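Local structure of plasma serine protease inhibitor (Homo sapiens, 3DY0) at residues Leu43-Ile55 with Gly286-Ile300. The protein inhibits serine proteases of blood plasma and other body fluids in a heparin-dependent manner, binding them irreversibly through its cleaved reactive centre loop. Residues are numbered along the deposited sequence; the frame is centred on the assembly and turned at random. Where two conformers were deposited one is given.
Sequences LSLGAGSSTKMQI and GISNVFTSHADLSGI
The carboxamide of Q54 reaches the loop at S288 and N289. Q54 OE1 accepts from S288 N at 3.0 Å and from N289 N at 2.9 Å. The N289 bond lies in the carbonyl plane, on a lone pair; the S288 N-H comes from above that plane. A water that also bridges T51 O and V290 N donates to the same oxygen. Q54 NE2 gives a weak bond to N289 OD1, with the two amide planes 76° apart. The two backbone N-H groups on OE1 settle which way the amide is turned; the NE2 bond adds little.

D296 gathers a second set of bonds. D296 N donates to T51 OG1 at 2.8 Å, and D296 O accepts from G48 N at 2.9 Å. S49 OG donates to the anti lone pair of D296 OD2 at 2.6 Å; a chi1 of 179° swings the carboxylate of D296 toward S49. D296 OD1 takes S298 OG and S298 N, the latter closing an Asx turn. The backbones come close at G46 and G299, where G299 N makes a weak bond to G46 O.

Apolar contacts lie on the side facing strands 307-319 and 323-335. L43 CD2 meets V290 CG2 tip to tip at 3.8 Å, and T51 CG2 packs across V290 CB. L43 and V290 also touch V308, while L43 and L297 reach F334.

The contact thus ties the end of helix 33-45, the turn after it and the start of helix 49-58 to the long loop joining strands 259-277 and 307-319 of the serpin fold.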
loop_
_atom_site.group_PDB
_atom_site.type_symbol
_atom_site.label_atom_id
_atom_site.label_comp_id
_atom_site.label_asym_id
_atom_site.label_seq_id
_atom_site.Cartn_x
_atom_site.Cartn_y
_atom_site.Cartn_z
ATOM N N LEU A 43 8.173 8.860 -10.049
ATOM C CA LEU A 43 8.803 8.308 -11.239
ATOM C C LEU A 43 8.405 9.116 -12.476
ATOM O O LEU A 43 9.231 9.349 -13.361
ATOM C CB LEU A 43 8.403 6.838 -11.413
ATOM C CG LEU A 43 8.979 6.073 -12.608
ATOM C CD1 LEU A 43 10.506 6.115 -12.572
ATOM C CD2 LEU A 43 8.487 4.633 -12.568
ATOM N N SER A 44 7.152 9.564 -12.531
ATOM C CA SER A 44 6.685 10.338 -13.680
ATOM C C SER A 44 7.403 11.680 -13.816
ATOM O O SER A 44 7.459 12.245 -14.908
ATOM C CB SER A 44 5.165 10.568 -13.610
ATOM O OG SER A 44 4.812 11.600 -12.700
ATOM N N LEU A 45 7.964 12.184 -12.721
ATOM C CA LEU A 45 8.663 13.466 -12.764
ATOM C C LEU A 45 9.806 13.460 -13.768
ATOM O O LEU A 45 10.101 14.484 -14.392
ATOM C CB LEU A 45 9.214 13.827 -11.385
ATOM C CG LEU A 45 8.197 14.249 -10.321
ATOM C CD1 LEU A 45 8.920 14.430 -8.988
ATOM C CD2 LEU A 45 7.503 15.547 -10.742
ATOM N N GLY A 46 10.449 12.309 -13.920
ATOM C CA GLY A 46 11.562 12.219 -14.848
ATOM C C GLY A 46 11.281 11.361 -16.062
ATOM O O GLY A 46 12.209 10.932 -16.748
ATOM N N ALA A 47 10.004 11.106 -16.330
ATOM C CA ALA A 47 9.620 10.295 -17.478
ATOM C C ALA A 47 9.170 11.186 -18.627
ATOM O O ALA A 47 8.766 12.330 -18.418
ATOM C CB ALA A 47 8.499 9.340 -17.093
ATOM N N GLY A 48 9.240 10.656 -19.842
ATOM C CA GLY A 48 8.819 11.422 -20.998
ATOM C C GLY A 48 7.998 10.591 -21.964
ATOM O O GLY A 48 7.869 9.382 -21.791
ATOM N N SER A 49 7.440 11.252 -22.975
ATOM C CA SER A 49 6.633 10.611 -24.012
ATOM C C SER A 49 5.698 9.482 -23.559
ATOM O O SER A 49 4.955 9.633 -22.592
ATOM C CB SER A 49 7.542 10.123 -25.147
ATOM O OG SER A 49 8.576 9.280 -24.671
ATOM N N SER A 50 5.737 8.358 -24.270
ATOM C CA SER A 50 4.882 7.218 -23.949
ATOM C C SER A 50 5.117 6.646 -22.555
ATOM O O SER A 50 4.185 6.152 -21.918
ATOM C CB SER A 50 5.064 6.109 -24.989
ATOM O OG SER A 50 4.506 6.481 -26.237
ATOM N N THR A 51 6.359 6.706 -22.085
ATOM C CA THR A 51 6.692 6.181 -20.760
ATOM C C THR A 51 5.928 6.929 -19.672
ATOM O O THR A 51 5.373 6.321 -18.753
ATOM C CB THR A 51 8.206 6.285 -20.488
ATOM O OG1 THR A 51 8.907 5.443 -21.410
ATOM C CG2 THR A 51 8.530 5.843 -19.066
ATOM N N LYS A 52 5.904 8.252 -19.780
ATOM C CA LYS A 52 5.193 9.083 -18.814
ATOM C C LYS A 52 3.682 8.929 -18.984
ATOM O O LYS A 52 2.934 8.871 -18.001
ATOM C CB LYS A 52 5.603 10.546 -19.004
ATOM C CG LYS A 52 4.926 11.523 -18.065
ATOM C CD LYS A 52 5.396 12.931 -18.384
ATOM C CE LYS A 52 4.758 13.950 -17.476
ATOM N NZ LYS A 52 5.279 15.312 -17.768
ATOM N N MET A 53 3.234 8.858 -20.234
ATOM C CA MET A 53 1.813 8.707 -20.527
ATOM C C MET A 53 1.229 7.481 -19.831
ATOM O O MET A 53 0.189 7.562 -19.176
ATOM C CB MET A 53 1.592 8.582 -22.038
ATOM C CG MET A 53 1.909 9.837 -22.830
ATOM S SD MET A 53 1.617 9.601 -24.599
ATOM C CE MET A 53 -0.146 9.900 -24.693
ATOM N N GLN A 54 1.901 6.345 -19.979
ATOM C CA GLN A 54 1.430 5.109 -19.365
ATOM C C GLN A 54 1.332 5.233 -17.857
ATOM O O GLN A 54 0.384 4.738 -17.250
ATOM C CB GLN A 54 2.354 3.945 -19.707
ATOM C CG GLN A 54 2.466 3.648 -21.188
ATOM C CD GLN A 54 3.346 2.448 -21.455
ATOM O OE1 GLN A 54 4.210 2.114 -20.648
ATOM N NE2 GLN A 54 3.140 1.795 -22.597
ATOM N N ILE A 55 2.313 5.889 -17.245
ATOM C CA ILE A 55 2.293 6.041 -15.794
ATOM C C ILE A 55 1.115 6.896 -15.333
ATOM O O ILE A 55 0.405 6.525 -14.397
ATOM C CB ILE A 55 3.608 6.654 -15.271
ATOM C CG1 ILE A 55 4.771 5.698 -15.543
ATOM C CG2 ILE A 55 3.499 6.918 -13.767
ATOM C CD1 ILE A 55 6.135 6.294 -15.262
ATOM N N GLY A 286 -1.086 -1.293 -17.785
ATOM C CA GLY A 286 -0.604 -0.510 -18.909
ATOM C C GLY A 286 0.714 0.207 -18.687
ATOM O O GLY A 286 1.164 0.954 -19.557
ATOM N N ILE A 287 1.333 0.001 -17.530
ATOM C CA ILE A 287 2.611 0.645 -17.231
ATOM C C ILE A 287 3.701 -0.369 -17.549
ATOM O O ILE A 287 4.004 -1.247 -16.739
ATOM C CB ILE A 287 2.689 1.056 -15.749
ATOM C CG1 ILE A 287 1.550 2.030 -15.435
ATOM C CG2 ILE A 287 4.034 1.705 -15.456
ATOM C CD1 ILE A 287 1.420 2.388 -13.967
ATOM N N SER A 288 4.304 -0.232 -18.727
ATOM C CA SER A 288 5.317 -1.188 -19.159
ATOM C C SER A 288 6.625 -0.626 -19.713
ATOM O O SER A 288 7.697 -1.146 -19.418
ATOM C CB SER A 288 4.704 -2.120 -20.208
ATOM O OG SER A 288 4.366 -1.398 -21.385
ATOM N N ASN A 289 6.541 0.429 -20.512
ATOM C CA ASN A 289 7.738 0.998 -21.131
ATOM C C ASN A 289 8.877 1.360 -20.189
ATOM O O ASN A 289 10.049 1.159 -20.510
ATOM C CB ASN A 289 7.354 2.221 -21.966
ATOM C CG ASN A 289 6.654 1.848 -23.256
ATOM O OD1 ASN A 289 5.865 0.899 -23.302
ATOM N ND2 ASN A 289 6.932 2.601 -24.315
ATOM N N VAL A 290 8.539 1.883 -19.018
ATOM C CA VAL A 290 9.552 2.294 -18.060
ATOM C C VAL A 290 10.477 1.157 -17.605
ATOM O O VAL A 290 11.580 1.405 -17.108
ATOM C CB VAL A 290 8.876 2.962 -16.833
ATOM C CG1 VAL A 290 8.165 1.912 -15.990
ATOM C CG2 VAL A 290 9.899 3.739 -16.023
ATOM N N PHE A 291 10.044 -0.086 -17.803
ATOM C CA PHE A 291 10.831 -1.253 -17.405
ATOM C C PHE A 291 11.598 -1.858 -18.573
ATOM O O PHE A 291 12.189 -2.932 -18.436
ATOM C CB PHE A 291 9.913 -2.334 -16.823
ATOM C CG PHE A 291 9.066 -1.863 -15.676
ATOM C CD1 PHE A 291 9.653 -1.461 -14.481
ATOM C CD2 PHE A 291 7.678 -1.823 -15.792
ATOM C CE1 PHE A 291 8.870 -1.023 -13.414
ATOM C CE2 PHE A 291 6.884 -1.382 -14.725
ATOM C CZ PHE A 291 7.485 -0.984 -13.540
ATOM N N THR A 292 11.593 -1.175 -19.712
ATOM C CA THR A 292 12.263 -1.689 -20.903
ATOM C C THR A 292 13.421 -0.820 -21.374
ATOM O O THR A 292 13.659 0.263 -20.840
ATOM C CB THR A 292 11.271 -1.823 -22.069
ATOM O OG1 THR A 292 10.928 -0.521 -22.555
ATOM C CG2 THR A 292 10.006 -2.540 -21.614
ATOM N N SER A 293 14.142 -1.297 -22.386
ATOM C CA SER A 293 15.266 -0.533 -22.913
ATOM C C SER A 293 14.744 0.661 -23.706
ATOM O O SER A 293 15.517 1.519 -24.135
ATOM C CB SER A 293 16.153 -1.408 -23.806
ATOM O OG SER A 293 15.569 -1.610 -25.079
ATOM N N HIS A 294 13.428 0.712 -23.901
ATOM C CA HIS A 294 12.804 1.816 -24.624
ATOM C C HIS A 294 12.190 2.819 -23.661
ATOM O O HIS A 294 11.394 3.674 -24.048
ATOM C CB HIS A 294 11.737 1.299 -25.588
ATOM C CG HIS A 294 12.285 0.868 -26.911
ATOM N ND1 HIS A 294 13.280 -0.079 -27.030
ATOM C CD2 HIS A 294 11.995 1.269 -28.171
ATOM C CE1 HIS A 294 13.580 -0.240 -28.307
ATOM N NE2 HIS A 294 12.814 0.566 -29.020
ATOM N N ALA A 295 12.562 2.705 -22.395
ATOM C CA ALA A 295 12.061 3.618 -21.382
ATOM C C ALA A 295 12.550 5.024 -21.697
ATOM O O ALA A 295 13.699 5.209 -22.103
ATOM C CB ALA A 295 12.568 3.200 -20.011
ATOM N N ASP A 296 11.673 6.006 -21.532
ATOM C CA ASP A 296 12.053 7.395 -21.741
ATOM C C ASP A 296 12.134 7.995 -20.342
ATOM O O ASP A 296 11.118 8.383 -19.761
ATOM C CB ASP A 296 11.009 8.147 -22.569
ATOM C CG ASP A 296 11.372 9.613 -22.780
ATOM O OD1 ASP A 296 12.366 10.079 -22.180
ATOM O OD2 ASP A 296 10.658 10.302 -23.538
ATOM N N LEU A 297 13.345 8.032 -19.793
ATOM C CA LEU A 297 13.568 8.588 -18.465
ATOM C C LEU A 297 14.547 9.750 -18.583
ATOM O O LEU A 297 15.395 9.959 -17.718
ATOM C CB LEU A 297 14.123 7.513 -17.525
ATOM C CG LEU A 297 13.104 6.437 -17.135
ATOM C CD1 LEU A 297 13.799 5.285 -16.435
ATOM C CD2 LEU A 297 12.032 7.059 -16.245
ATOM N N SER A 298 14.403 10.500 -19.672
ATOM C CA SER A 298 15.249 11.651 -19.955
ATOM C C SER A 298 15.151 12.717 -18.870
ATOM O O SER A 298 16.042 13.554 -18.733
ATOM C CB SER A 298 14.862 12.254 -21.310
ATOM O OG SER A 298 13.472 12.530 -21.360
ATOM N N GLY A 299 14.070 12.682 -18.099
ATOM C CA GLY A 299 13.894 13.657 -17.039
ATOM C C GLY A 299 14.721 13.375 -15.796
ATOM O O GLY A 299 15.004 14.284 -15.020
ATOM N N ILE A 300 15.127 12.127 -15.589
ATOM C CA ILE A 300 15.924 11.814 -14.406
ATOM C C ILE A 300 17.423 11.862 -14.687
ATOM O O ILE A 300 18.213 12.237 -13.820
ATOM C CB ILE A 300 15.569 10.425 -13.827
ATOM C CG1 ILE A 300 16.416 10.156 -12.580
ATOM C CG2 ILE A 300 15.800 9.349 -14.873
ATOM C CD1 ILE A 300 16.109 8.844 -11.887
HETATM O O HOH W 1 5.868 3.284 -18.670
HETATM O O HOH W 2 8.661 5.031 -23.921
#